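Local atomic coordinates of ABC transporter ATP-binding protein (PDB entry 2PJZ), a protein that probably binds and hydrolyses ATP as the nucleotide-binding subunit of an ABC transporter, perhaps one that carries cobalt. Residues Y194-L199 with I208-L213; K32-G37 with L180-L185; K101-D106 with T139-A144; S77-E82 with Q133-R138. All blocks are in the same frame, centred on the assembly; numbering follows the deposited sequence.

Contact 1 (Y194-L199 with I208-L213); sequences YKAYFL and ISVSEL
Phe198 and Leu213 meet tip to tip. The leucine's CD1 meets the edge of the ring close to its plane, 3.8 Å from Phe198 CZ, and Leu213 CD2 stands 4.1 Å from the same CZ, so the tip of the ring faces both methyls of the fork. Ile208 supplies a second bump: its CG2 comes obliquely to Phe198 CE2 at 4.2 Å and also rests against Ala196 O. With CG1 anti to the backbone N (chi1 -178°), this methyl lies between the N and the carbonyl carbon. Ala196 contributes just a CB, against which Val210 CG2 packs at 3.8 Å. That valine methyl also packs on Tyr194 O, 3.4 Å away.

The backbones form an antiparallel beta hairpin. Ala196 N gives a 2.8 Å bond to Ile208 O, and Ile208 N answers to Ala196 O. Next, Val210 N bonds to Tyr194 O at 2.9 Å, although Val210 already belongs to helix 210-214, whose N-cap is Ser209.

Strand 203-209 is an edge strand of the six-stranded mixed sheet, and strand 195-200 separates it from strand 32-36. Leu36 of that strand touches both Phe198 and Leu213, while Ile239 of strand 235-241 and Phe248 pack against the same pair.

Contact 2 (K32-G37 with L180-L185); sequences KVIILG and LVTHEL
Ile34 and Leu36 send their side chains to the same face of the sheet as Leu180 and Thr182, in a parallel strand pair of the P-loop NTPase core. The axes of the short segments 32-36 and 180-182 pass 4.7 Å apart, their directions 22° from parallel. Thr182 CG2 lies alongside both neighbours, all pointing the same way: 3.6 Å from Leu36 CD2 and 4.0 Å from Ile34 CG2. OG1 is anti to the backbone N (chi1 -172°), which turns CG2 toward the leucine and isoleucine. Leu180 CB packs beside Ile34 CG1. The opposite face carries Ile35 and Val181, where Val181 CG1 comes within 4.1 Å of Ile35 CB, with Lys43 and Leu47 of helix 43-50 touching the valine.

Backbone bonds alternate between the strands: Leu180 N to Val33 O, Ile35 N to Leu180 O, Thr182 N to Ile35 O, and a weak last one from Gly37 N to Thr182 O at 3.3 Å. Gly37 begins what fits a Walker A P-loop, and His183 probably corresponds to the switch histidine of the ABC H-loop; its NE2 is hydrogen-bonded to Glu157. Glu184 CG sits 3.7 Å above the imidazole plane, over its centre. Thr182 OG1 closes an ST turn by accepting from Glu184 N at 3.0 Å, and it is also bonded to Glu154. Across the strand ends, Gly37 O touches His183 CB at 3.3 Å.

Contact 3 (K101-D106 with T139-A144); sequences KGLDRD and TSLALA
Leu103 packs its side chain against Leu141 and Ala144 of helix 131-144. Its CG sits 3.8 Å from Ala144 CB, while CD1 meets Leu141 CD2 at 3.7 Å and Leu141 O at 3.6 Å, the two leucines crossing obliquely. CG is anti to the backbone N (chi1 178°), which carries it from the loop toward the helix. Val94 and Tyr97 of helix 90-100 touch Leu103 as well, and Phe108 packs on Leu141 and Ala144, so this side is closed by helices.

This is the helical part of the ABC ATPase, where the turn between helices 90-100 and 105-114 is tied to the helix that begins within the LSAGQ sequence, the probable ABC signature. The tie is a single hydrogen bond, nearly straight at its hydrogen (170°), from Asp104 N to Ala144 O at 3.0 Å. The donor stands well above the carbonyl plane.

Toward solvent the packing thins out. Gly102, in a left-handed backbone conformation, barely approaches Ala144. Exposed Asp104 lays CB against Ala144 O, 3.6 Å away, but turns its carboxylate back to its own chain, where OD2 caps helix 105-114 through Leu107 N.

Contact 4 (S77-E82 with Q133-R138); sequences STNLPE and QSVLVR
Asn79 and Arg138 bring their CA atoms within 4.8 Å of each other where the chain leaves strand 76-78 and runs past the side of helix 131-144. Arg138 carries the contact. Its NH1 gives a hydrogen bond to Asn79 O at 2.8 Å, with the oxygen close to the guanidinium plane. On another edge NE and NH2 both grip Ser134 OG, one turn back in the helix, at 2.9 and 3.2 Å. The bend at chi3 (-76°) puts NE where it can make that bond. Three bonds lying near the plane thus fix the rotation of the group. Each face also has a neighbour: Pro81 CG lies 3.7 Å above one and Val135 CA 3.4 Å above the other, each offset toward the rim. The aliphatic part of the arginine passes the carbonyl of Asn79, with Arg138 CB 3.4 Å from Asn79 O.

The amide of Asn79 lies beside Val135, ND2 being 4.0 Å from Val135 CG2. OD1 accepts from Asp153 N and ND2 is bonded to Thr139 OG1, so both ends of this buried amide are engaged. Thr78 OG1 closes an ST turn with Leu80 N, and Leu80 touches Thr44 of the probable P-loop.

A loop leaving this edge strand beside the P-loop and held to the helix that starts in the LSAGQ sequence is consistent with the Q-loop of ABC ATPases, with Asn79 probably standing where the family usually has glutamine.

Along the chain contact 2 closes a long loop in which contacts 3 and 4 are nested, their segments alternating, and contact 1 follows it. Contacts 1 and 2, with centres about 9 Å apart, are joined in the six-stranded sheet, where strand 32-36 lies between strands 177-182 and 195-200 and Tyr197 O probably accepts from Leu36 N. Contacts 3 and 4, centres about 11 Å apart, share helix 131-144. Contact 4 also reaches the edge strand 76-78, at the other end of that sheet from 203-209, and its centre is about 16 Å from that of contact 2. Contacts 1 and 3 have centres about 28 Å apart, on opposite sides of the chain's centre. The series thus runs from sheet edge through the probable nucleotide site to the helical region.

Contact 1 (Y194-L199 with I208-L213)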
loop_
_atom_site.group_PDB
_atom_site.type_symbol
_atom_site.label_atom_id
_atom_site.label_comp_id
_atom_site.label_asym_id
_atom_site.label_seq_id
_atom_site.Cartn_x
_atom_site.Cartn_y
_atom_site.Cartn_z
ATOM N N TYR A 194 -6.980 -1.058 -11.679
ATOM C CA TYR A 194 -5.599 -0.898 -11.159
ATOM C C TYR A 194 -4.766 -2.111 -11.438
ATOM O O TYR A 194 -5.319 -3.171 -11.702
ATOM C CB TYR A 194 -5.625 -0.627 -9.657
ATOM C CG TYR A 194 -6.139 0.733 -9.345
ATOM C CD1 TYR A 194 -5.426 1.611 -8.538
ATOM C CD2 TYR A 194 -7.365 1.151 -9.854
ATOM C CE1 TYR A 194 -5.939 2.902 -8.270
ATOM C CE2 TYR A 194 -7.855 2.403 -9.615
ATOM C CZ TYR A 194 -7.156 3.278 -8.835
ATOM O OH TYR A 194 -7.726 4.514 -8.634
ATOM N N LYS A 195 -3.438 -1.955 -11.432
ATOM C CA LYS A 195 -2.528 -3.076 -11.561
ATOM C C LYS A 195 -2.104 -3.514 -10.155
ATOM O O LYS A 195 -1.977 -2.668 -9.246
ATOM C CB LYS A 195 -1.265 -2.697 -12.342
ATOM C CG LYS A 195 -1.489 -2.353 -13.826
ATOM C CD LYS A 195 -0.135 -2.117 -14.478
ATOM C CE LYS A 195 -0.285 -1.407 -15.818
ATOM N NZ LYS A 195 0.933 -0.561 -15.995
ATOM N N ALA A 196 -1.898 -4.820 -10.019
ATOM C CA ALA A 196 -1.374 -5.454 -8.805
ATOM C C ALA A 196 -0.063 -6.231 -8.990
ATOM O O ALA A 196 0.231 -6.837 -10.041
ATOM C CB ALA A 196 -2.460 -6.400 -8.164
ATOM N N TYR A 197 0.712 -6.254 -7.908
ATOM C CA TYR A 197 1.864 -7.117 -7.767
ATOM C C TYR A 197 1.661 -7.948 -6.497
ATOM O O TYR A 197 0.996 -7.510 -5.583
ATOM C CB TYR A 197 3.121 -6.276 -7.565
ATOM C CG TYR A 197 3.503 -5.480 -8.784
ATOM C CD1 TYR A 197 4.502 -5.943 -9.632
ATOM C CD2 TYR A 197 2.861 -4.277 -9.083
ATOM C CE1 TYR A 197 4.880 -5.227 -10.780
ATOM C CE2 TYR A 197 3.218 -3.539 -10.232
ATOM C CZ TYR A 197 4.241 -4.039 -11.063
ATOM O OH TYR A 197 4.618 -3.374 -12.206
ATOM N N PHE A 198 2.202 -9.156 -6.491
ATOM C CA PHE A 198 2.253 -9.994 -5.292
ATOM C C PHE A 198 3.655 -9.934 -4.675
ATOM O O PHE A 198 4.638 -10.085 -5.378
ATOM C CB PHE A 198 1.993 -11.453 -5.683
ATOM C CG PHE A 198 0.569 -11.710 -6.061
ATOM C CD1 PHE A 198 -0.361 -12.110 -5.084
ATOM C CD2 PHE A 198 0.153 -11.536 -7.381
ATOM C CE1 PHE A 198 -1.698 -12.357 -5.425
ATOM C CE2 PHE A 198 -1.181 -11.796 -7.734
ATOM C CZ PHE A 198 -2.106 -12.197 -6.757
ATOM N N LEU A 199 3.730 -9.729 -3.367
ATOM C CA LEU A 199 5.010 -9.914 -2.661
ATOM C C LEU A 199 4.961 -11.346 -2.118
ATOM O O LEU A 199 4.374 -11.570 -1.057
ATOM C CB LEU A 199 5.158 -8.881 -1.534
ATOM C CG LEU A 199 6.509 -8.764 -0.802
ATOM C CD1 LEU A 199 7.692 -8.513 -1.755
ATOM C CD2 LEU A 199 6.402 -7.677 0.201
ATOM N N ILE A 208 -0.317 -7.583 -12.737
ATOM C CA ILE A 208 -1.532 -8.205 -13.294
ATOM C C ILE A 208 -2.692 -7.245 -13.116
ATOM O O ILE A 208 -2.778 -6.530 -12.109
ATOM C CB ILE A 208 -1.815 -9.612 -12.678
ATOM C CG1 ILE A 208 -3.067 -10.252 -13.320
ATOM C CG2 ILE A 208 -1.991 -9.550 -11.154
ATOM C CD1 ILE A 208 -3.295 -11.695 -12.855
ATOM N N SER A 209 -3.579 -7.176 -14.102
ATOM C CA SER A 209 -4.775 -6.359 -13.950
ATOM C C SER A 209 -5.617 -6.898 -12.787
ATOM O O SER A 209 -5.871 -8.121 -12.725
ATOM C CB SER A 209 -5.597 -6.420 -15.241
ATOM O OG SER A 209 -6.878 -5.866 -15.017
ATOM N N VAL A 210 -6.063 -6.014 -11.898
ATOM C CA VAL A 210 -6.961 -6.443 -10.820
ATOM C C VAL A 210 -8.300 -6.939 -11.423
ATOM O O VAL A 210 -8.873 -7.930 -10.963
ATOM C CB VAL A 210 -7.206 -5.342 -9.811
ATOM C CG1 VAL A 210 -8.283 -5.737 -8.864
ATOM C CG2 VAL A 210 -5.906 -5.084 -8.985
ATOM N N SER A 211 -8.759 -6.277 -12.480
ATOM C CA SER A 211 -9.993 -6.717 -13.166
ATOM C C SER A 211 -9.866 -8.179 -13.555
ATOM O O SER A 211 -10.785 -8.971 -13.311
ATOM C CB SER A 211 -10.299 -5.835 -14.400
ATOM O OG SER A 211 -11.447 -6.330 -15.094
ATOM N N GLU A 212 -8.736 -8.551 -14.142
ATOM C CA GLU A 212 -8.505 -9.907 -14.603
ATOM C C GLU A 212 -8.264 -10.876 -13.432
ATOM O O GLU A 212 -8.767 -12.011 -13.423
ATOM C CB GLU A 212 -7.372 -9.940 -15.613
ATOM C CG GLU A 212 -7.601 -8.845 -16.696
ATOM C CD GLU A 212 -7.351 -9.284 -18.113
ATOM O OE1 GLU A 212 -6.691 -8.522 -18.856
ATOM O OE2 GLU A 212 -7.838 -10.359 -18.508
ATOM N N LEU A 213 -7.505 -10.411 -12.439
ATOM C CA LEU A 213 -7.311 -11.190 -11.209
ATOM C C LEU A 213 -8.636 -11.603 -10.569
ATOM O O LEU A 213 -8.803 -12.767 -10.229
ATOM C CB LEU A 213 -6.488 -10.381 -10.207
ATOM C CG LEU A 213 -5.970 -11.051 -8.935
ATOM C CD1 LEU A 213 -5.060 -12.220 -9.221
ATOM C CD2 LEU A 213 -5.254 -9.968 -8.111
#

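Contact 2 (K32-G37 with L180-L185)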
loop_
_atom_site.group_PDB
_atom_site.type_symbol
_atom_site.label_atom_id
_atom_site.label_comp_id
_atom_site.label_asym_id
_atom_site.label_seq_id
_atom_site.Cartn_x
_atom_site.Cartn_y
_atom_site.Cartn_z
ATOM N N LYS A 32 -1.535 4.392 -9.698
ATOM C CA LYS A 32 -1.364 3.646 -8.428
ATOM C C LYS A 32 -1.279 2.169 -8.706
ATOM O O LYS A 32 -2.012 1.659 -9.540
ATOM C CB LYS A 32 -2.561 3.874 -7.509
ATOM C CG LYS A 32 -2.585 5.240 -6.850
ATOM C CD LYS A 32 -3.907 5.432 -6.069
ATOM C CE LYS A 32 -4.782 6.543 -6.672
ATOM N NZ LYS A 32 -5.719 6.178 -7.848
ATOM N N VAL A 33 -0.367 1.464 -8.046
ATOM C CA VAL A 33 -0.382 0.009 -8.165
ATOM C C VAL A 33 -0.615 -0.548 -6.755
ATOM O O VAL A 33 -0.339 0.137 -5.747
ATOM C CB VAL A 33 0.891 -0.571 -8.817
ATOM C CG1 VAL A 33 1.100 0.035 -10.229
ATOM C CG2 VAL A 33 2.152 -0.367 -7.908
ATOM N N ILE A 34 -1.127 -1.763 -6.690
ATOM C CA ILE A 34 -1.391 -2.389 -5.407
ATOM C C ILE A 34 -0.400 -3.517 -5.189
ATOM O O ILE A 34 -0.132 -4.305 -6.094
ATOM C CB ILE A 34 -2.852 -2.940 -5.342
ATOM C CG1 ILE A 34 -3.846 -1.792 -5.494
ATOM C CG2 ILE A 34 -3.099 -3.715 -4.010
ATOM C CD1 ILE A 34 -5.264 -2.268 -5.838
ATOM N N ILE A 35 0.187 -3.584 -4.000
ATOM C CA ILE A 35 1.089 -4.677 -3.725
ATOM C C ILE A 35 0.332 -5.526 -2.720
ATOM O O ILE A 35 -0.086 -5.010 -1.675
ATOM C CB ILE A 35 2.425 -4.182 -3.108
ATOM C CG1 ILE A 35 3.222 -3.381 -4.155
ATOM C CG2 ILE A 35 3.251 -5.383 -2.581
ATOM C CD1 ILE A 35 4.591 -2.859 -3.602
ATOM N N LEU A 36 0.132 -6.803 -3.081
ATOM C CA LEU A 36 -0.646 -7.737 -2.259
ATOM C C LEU A 36 0.304 -8.690 -1.618
ATOM O O LEU A 36 1.173 -9.235 -2.270
ATOM C CB LEU A 36 -1.625 -8.572 -3.121
ATOM C CG LEU A 36 -2.723 -7.847 -3.850
ATOM C CD1 LEU A 36 -3.445 -8.825 -4.813
ATOM C CD2 LEU A 36 -3.694 -7.211 -2.815
ATOM N N GLY A 37 0.185 -8.886 -0.321
ATOM C CA GLY A 37 1.099 -9.849 0.285
ATOM C C GLY A 37 0.516 -10.222 1.622
ATOM O O GLY A 37 -0.150 -9.396 2.232
ATOM N N LEU A 180 -0.185 1.242 -3.093
ATOM C CA LEU A 180 -1.099 0.948 -2.009
ATOM C C LEU A 180 -0.767 -0.470 -1.584
ATOM O O LEU A 180 -0.768 -1.349 -2.418
ATOM C CB LEU A 180 -2.551 0.995 -2.514
ATOM C CG LEU A 180 -3.685 0.849 -1.482
ATOM C CD1 LEU A 180 -5.004 1.433 -2.037
ATOM C CD2 LEU A 180 -3.895 -0.624 -1.056
ATOM N N VAL A 181 -0.497 -0.703 -0.299
ATOM C CA VAL A 181 -0.215 -2.061 0.130
ATOM C C VAL A 181 -1.324 -2.620 1.020
ATOM O O VAL A 181 -1.850 -1.913 1.865
ATOM C CB VAL A 181 1.184 -2.232 0.830
ATOM C CG1 VAL A 181 2.304 -1.556 0.015
ATOM C CG2 VAL A 181 1.179 -1.715 2.242
ATOM N N THR A 182 -1.643 -3.905 0.827
ATOM C CA THR A 182 -2.719 -4.546 1.596
ATOM C C THR A 182 -2.640 -6.053 1.583
ATOM O O THR A 182 -2.132 -6.659 0.617
ATOM C CB THR A 182 -4.129 -4.105 1.093
ATOM O OG1 THR A 182 -5.134 -4.606 1.996
ATOM C CG2 THR A 182 -4.386 -4.630 -0.338
ATOM N N HIS A 183 -3.159 -6.671 2.656
ATOM C CA HIS A 183 -3.296 -8.121 2.710
ATOM C C HIS A 183 -4.774 -8.524 2.467
ATOM O O HIS A 183 -5.094 -9.713 2.358
ATOM C CB HIS A 183 -2.801 -8.660 4.069
ATOM C CG HIS A 183 -3.695 -8.323 5.221
ATOM N ND1 HIS A 183 -4.697 -9.167 5.654
ATOM C CD2 HIS A 183 -3.739 -7.242 6.039
ATOM C CE1 HIS A 183 -5.326 -8.620 6.678
ATOM N NE2 HIS A 183 -4.770 -7.451 6.933
ATOM N N GLU A 184 -5.645 -7.521 2.411
ATOM C CA GLU A 184 -7.102 -7.703 2.339
ATOM C C GLU A 184 -7.652 -7.838 0.920
ATOM O O GLU A 184 -7.559 -6.930 0.116
ATOM C CB GLU A 184 -7.803 -6.542 3.043
ATOM C CG GLU A 184 -7.209 -6.286 4.396
ATOM C CD GLU A 184 -8.065 -5.397 5.227
ATOM O OE1 GLU A 184 -8.202 -4.214 4.863
ATOM O OE2 GLU A 184 -8.578 -5.883 6.259
ATOM N N LEU A 185 -8.240 -8.979 0.629
ATOM C CA LEU A 185 -8.662 -9.280 -0.728
ATOM C C LEU A 185 -10.073 -8.774 -1.010
ATOM O O LEU A 185 -10.449 -8.594 -2.168
ATOM C CB LEU A 185 -8.577 -10.793 -0.966
ATOM C CG LEU A 185 -7.215 -11.468 -0.834
ATOM C CD1 LEU A 185 -7.401 -12.961 -0.828
ATOM C CD2 LEU A 185 -6.233 -11.058 -1.944
#

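Contact 3 (K101-D106 with T139-A144)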
loop_
_atom_site.group_PDB
_atom_site.type_symbol
_atom_site.label_atom_id
_atom_site.label_comp_id
_atom_site.label_asym_id
_atom_site.label_seq_id
_atom_site.Cartn_x
_atom_site.Cartn_y
_atom_site.Cartn_z
ATOM N N LYS A 101 3.381 19.752 3.504
ATOM C CA LYS A 101 2.926 19.135 2.263
ATOM C C LYS A 101 1.972 20.007 1.465
ATOM O O LYS A 101 1.459 19.586 0.410
ATOM C CB LYS A 101 2.217 17.785 2.577
ATOM C CG LYS A 101 3.119 16.708 3.231
ATOM C CD LYS A 101 4.354 16.308 2.373
ATOM C CE LYS A 101 5.142 15.201 3.077
ATOM N NZ LYS A 101 6.328 14.719 2.236
ATOM N N GLY A 102 1.679 21.201 1.971
ATOM C CA GLY A 102 0.625 22.018 1.311
ATOM C C GLY A 102 -0.767 21.431 1.484
ATOM O O GLY A 102 -1.608 21.531 0.593
ATOM N N LEU A 103 -1.013 20.788 2.621
ATOM C CA LEU A 103 -2.353 20.252 2.902
ATOM C C LEU A 103 -3.401 21.389 2.880
ATOM O O LEU A 103 -3.156 22.481 3.408
ATOM C CB LEU A 103 -2.387 19.498 4.246
ATOM C CG LEU A 103 -3.726 18.904 4.758
ATOM C CD1 LEU A 103 -3.442 17.705 5.662
ATOM C CD2 LEU A 103 -4.486 19.994 5.544
ATOM N N ASP A 104 -4.550 21.090 2.281
ATOM C CA ASP A 104 -5.679 22.021 2.201
ATOM C C ASP A 104 -6.658 21.682 3.321
ATOM O O ASP A 104 -7.284 20.626 3.295
ATOM C CB ASP A 104 -6.372 21.836 0.858
ATOM C CG ASP A 104 -7.555 22.783 0.668
ATOM O OD1 ASP A 104 -7.411 23.730 -0.120
ATOM O OD2 ASP A 104 -8.597 22.602 1.312
ATOM N N ARG A 105 -6.766 22.559 4.319
ATOM C CA ARG A 105 -7.593 22.283 5.498
ATOM C C ARG A 105 -9.036 22.023 5.116
ATOM O O ARG A 105 -9.649 21.120 5.662
ATOM C CB ARG A 105 -7.515 23.426 6.520
ATOM C CG ARG A 105 -8.425 23.219 7.752
ATOM C CD ARG A 105 -8.240 24.355 8.750
ATOM N NE ARG A 105 -6.995 24.206 9.507
ATOM C CZ ARG A 105 -6.877 23.528 10.642
ATOM N NH1 ARG A 105 -7.923 22.898 11.157
ATOM N NH2 ARG A 105 -5.699 23.446 11.249
ATOM N N ASP A 106 -9.579 22.808 4.179
ATOM C CA ASP A 106 -10.983 22.654 3.780
ATOM C C ASP A 106 -11.230 21.265 3.189
ATOM O O ASP A 106 -12.240 20.622 3.489
ATOM C CB ASP A 106 -11.391 23.732 2.759
ATOM C CG ASP A 106 -11.792 25.076 3.418
ATOM O OD1 ASP A 106 -11.708 25.232 4.648
ATOM O OD2 ASP A 106 -12.197 25.988 2.670
ATOM N N THR A 139 -4.865 8.554 6.339
ATOM C CA THR A 139 -5.093 8.530 4.886
ATOM C C THR A 139 -5.636 9.891 4.396
ATOM O O THR A 139 -5.198 10.426 3.367
ATOM C CB THR A 139 -6.002 7.348 4.470
ATOM O OG1 THR A 139 -5.360 6.112 4.812
ATOM C CG2 THR A 139 -6.241 7.351 2.951
ATOM N N SER A 140 -6.555 10.470 5.159
ATOM C CA SER A 140 -7.116 11.769 4.820
ATOM C C SER A 140 -6.027 12.854 4.844
ATOM O O SER A 140 -5.947 13.675 3.930
ATOM C CB SER A 140 -8.284 12.107 5.771
ATOM O OG SER A 140 -9.344 11.201 5.575
ATOM N N LEU A 141 -5.179 12.852 5.864
ATOM C CA LEU A 141 -4.021 13.775 5.886
ATOM C C LEU A 141 -3.106 13.611 4.642
ATOM O O LEU A 141 -2.667 14.607 4.034
ATOM C CB LEU A 141 -3.196 13.557 7.156
ATOM C CG LEU A 141 -3.827 14.031 8.478
ATOM C CD1 LEU A 141 -3.120 13.352 9.633
ATOM C CD2 LEU A 141 -3.766 15.568 8.638
ATOM N N ALA A 142 -2.807 12.363 4.298
ATOM C CA ALA A 142 -1.971 12.093 3.118
ATOM C C ALA A 142 -2.615 12.683 1.840
ATOM O O ALA A 142 -1.934 13.304 1.022
ATOM C CB ALA A 142 -1.729 10.608 2.964
ATOM N N LEU A 143 -3.926 12.486 1.681
ATOM C CA LEU A 143 -4.605 12.865 0.437
ATOM C C LEU A 143 -4.966 14.328 0.341
ATOM O O LEU A 143 -5.111 14.860 -0.777
ATOM C CB LEU A 143 -5.859 12.014 0.202
ATOM C CG LEU A 143 -5.641 10.495 0.102
ATOM C CD1 LEU A 143 -6.973 9.831 0.018
ATOM C CD2 LEU A 143 -4.775 10.077 -1.090
ATOM N N ALA A 144 -5.143 14.984 1.487
ATOM C CA ALA A 144 -5.641 16.368 1.463
ATOM C C ALA A 144 -4.585 17.372 1.011
ATOM O O ALA A 144 -4.897 18.522 0.730
ATOM C CB ALA A 144 -6.229 16.757 2.801
#

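Contact 4 (S77-E82 with Q133-R138)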
loop_
_atom_site.group_PDB
_atom_site.type_symbol
_atom_site.label_atom_id
_atom_site.label_comp_id
_atom_site.label_asym_id
_atom_site.label_seq_id
_atom_site.Cartn_x
_atom_site.Cartn_y
_atom_site.Cartn_z
ATOM N N SER A 77 3.209 11.993 -0.330
ATOM C CA SER A 77 2.557 11.782 0.950
ATOM C C SER A 77 2.513 10.302 1.297
ATOM O O SER A 77 2.469 9.454 0.415
ATOM C CB SER A 77 1.070 12.227 0.888
ATOM O OG SER A 77 0.970 13.601 0.813
ATOM N N THR A 78 2.480 10.005 2.595
ATOM C CA THR A 78 2.208 8.648 3.075
ATOM C C THR A 78 1.234 8.751 4.257
ATOM O O THR A 78 1.156 9.785 4.938
ATOM C CB THR A 78 3.524 7.871 3.487
ATOM O OG1 THR A 78 3.221 6.521 3.912
ATOM C CG2 THR A 78 4.252 8.604 4.648
ATOM N N ASN A 79 0.462 7.698 4.455
ATOM C CA ASN A 79 -0.383 7.593 5.662
ATOM C C ASN A 79 0.285 6.807 6.764
ATOM O O ASN A 79 -0.353 6.524 7.779
ATOM C CB ASN A 79 -1.720 6.934 5.310
ATOM C CG ASN A 79 -1.584 5.439 4.992
ATOM O OD1 ASN A 79 -0.480 4.913 4.825
ATOM N ND2 ASN A 79 -2.725 4.743 4.951
ATOM N N LEU A 80 1.575 6.466 6.594
ATOM C CA LEU A 80 2.264 5.638 7.615
ATOM C C LEU A 80 2.281 6.354 8.969
ATOM O O LEU A 80 2.513 7.574 9.034
ATOM C CB LEU A 80 3.708 5.298 7.217
ATOM C CG LEU A 80 3.875 4.203 6.159
ATOM C CD1 LEU A 80 5.310 4.347 5.574
ATOM C CD2 LEU A 80 3.649 2.789 6.713
ATOM N N PRO A 81 2.051 5.598 10.052
ATOM C CA PRO A 81 1.937 6.247 11.368
ATOM C C PRO A 81 3.202 7.033 11.738
ATOM O O PRO A 81 3.106 8.058 12.399
ATOM C CB PRO A 81 1.723 5.074 12.339
ATOM C CG PRO A 81 1.238 3.967 11.532
ATOM C CD PRO A 81 1.851 4.144 10.124
ATOM N N GLU A 82 4.364 6.569 11.276
ATOM C CA GLU A 82 5.664 7.228 11.532
ATOM C C GLU A 82 5.710 8.692 11.036
ATOM O O GLU A 82 6.495 9.515 11.542
ATOM C CB GLU A 82 6.803 6.441 10.863
ATOM C CG GLU A 82 7.144 5.080 11.481
ATOM C CD GLU A 82 6.333 3.906 10.936
ATOM O OE1 GLU A 82 5.249 4.071 10.307
ATOM O OE2 GLU A 82 6.783 2.772 11.178
ATOM N N GLN A 133 -10.311 4.696 13.077
ATOM C CA GLN A 133 -10.239 6.169 13.067
ATOM C C GLN A 133 -8.847 6.718 12.720
ATOM O O GLN A 133 -8.729 7.669 11.928
ATOM C CB GLN A 133 -10.646 6.709 14.429
ATOM C CG GLN A 133 -12.143 6.617 14.713
ATOM C CD GLN A 133 -12.461 7.163 16.103
ATOM O OE1 GLN A 133 -11.619 7.136 17.002
ATOM N NE2 GLN A 133 -13.677 7.682 16.273
ATOM N N SER A 134 -7.814 6.134 13.329
ATOM C CA SER A 134 -6.409 6.522 13.105
ATOM C C SER A 134 -6.026 6.418 11.619
ATOM O O SER A 134 -5.495 7.389 11.050
ATOM C CB SER A 134 -5.466 5.647 13.938
ATOM O OG SER A 134 -4.103 5.987 13.696
ATOM N N VAL A 135 -6.288 5.255 11.009
ATOM C CA VAL A 135 -5.985 5.066 9.572
ATOM C C VAL A 135 -6.808 5.981 8.667
ATOM O O VAL A 135 -6.289 6.502 7.672
ATOM C CB VAL A 135 -5.994 3.580 9.090
ATOM C CG1 VAL A 135 -7.423 3.036 8.844
ATOM C CG2 VAL A 135 -5.182 3.442 7.787
ATOM N N LEU A 136 -8.077 6.203 9.005
ATOM C CA LEU A 136 -8.879 7.120 8.194
ATOM C C LEU A 136 -8.336 8.513 8.261
ATOM O O LEU A 136 -8.218 9.182 7.217
ATOM C CB LEU A 136 -10.366 7.108 8.600
ATOM C CG LEU A 136 -11.092 5.824 8.171
ATOM C CD1 LEU A 136 -12.478 5.741 8.862
ATOM C CD2 LEU A 136 -11.216 5.717 6.661
ATOM N N VAL A 137 -7.987 8.961 9.468
ATOM C CA VAL A 137 -7.402 10.311 9.636
ATOM C C VAL A 137 -6.049 10.420 8.888
ATOM O O VAL A 137 -5.807 11.398 8.140
ATOM C CB VAL A 137 -7.284 10.695 11.132
ATOM C CG1 VAL A 137 -6.384 11.935 11.357
ATOM C CG2 VAL A 137 -8.692 10.929 11.722
ATOM N N ARG A 138 -5.196 9.402 9.049
ATOM C CA ARG A 138 -3.875 9.421 8.399
ATOM C C ARG A 138 -3.958 9.368 6.861
ATOM O O ARG A 138 -3.213 10.074 6.147
ATOM C CB ARG A 138 -2.998 8.277 8.958
ATOM C CG ARG A 138 -2.445 8.595 10.368
ATOM C CD ARG A 138 -1.541 7.451 10.904
ATOM N NE ARG A 138 -2.312 6.290 11.375
ATOM C CZ ARG A 138 -2.397 5.119 10.744
ATOM N NH1 ARG A 138 -1.746 4.888 9.599
ATOM N NH2 ARG A 138 -3.128 4.148 11.281
#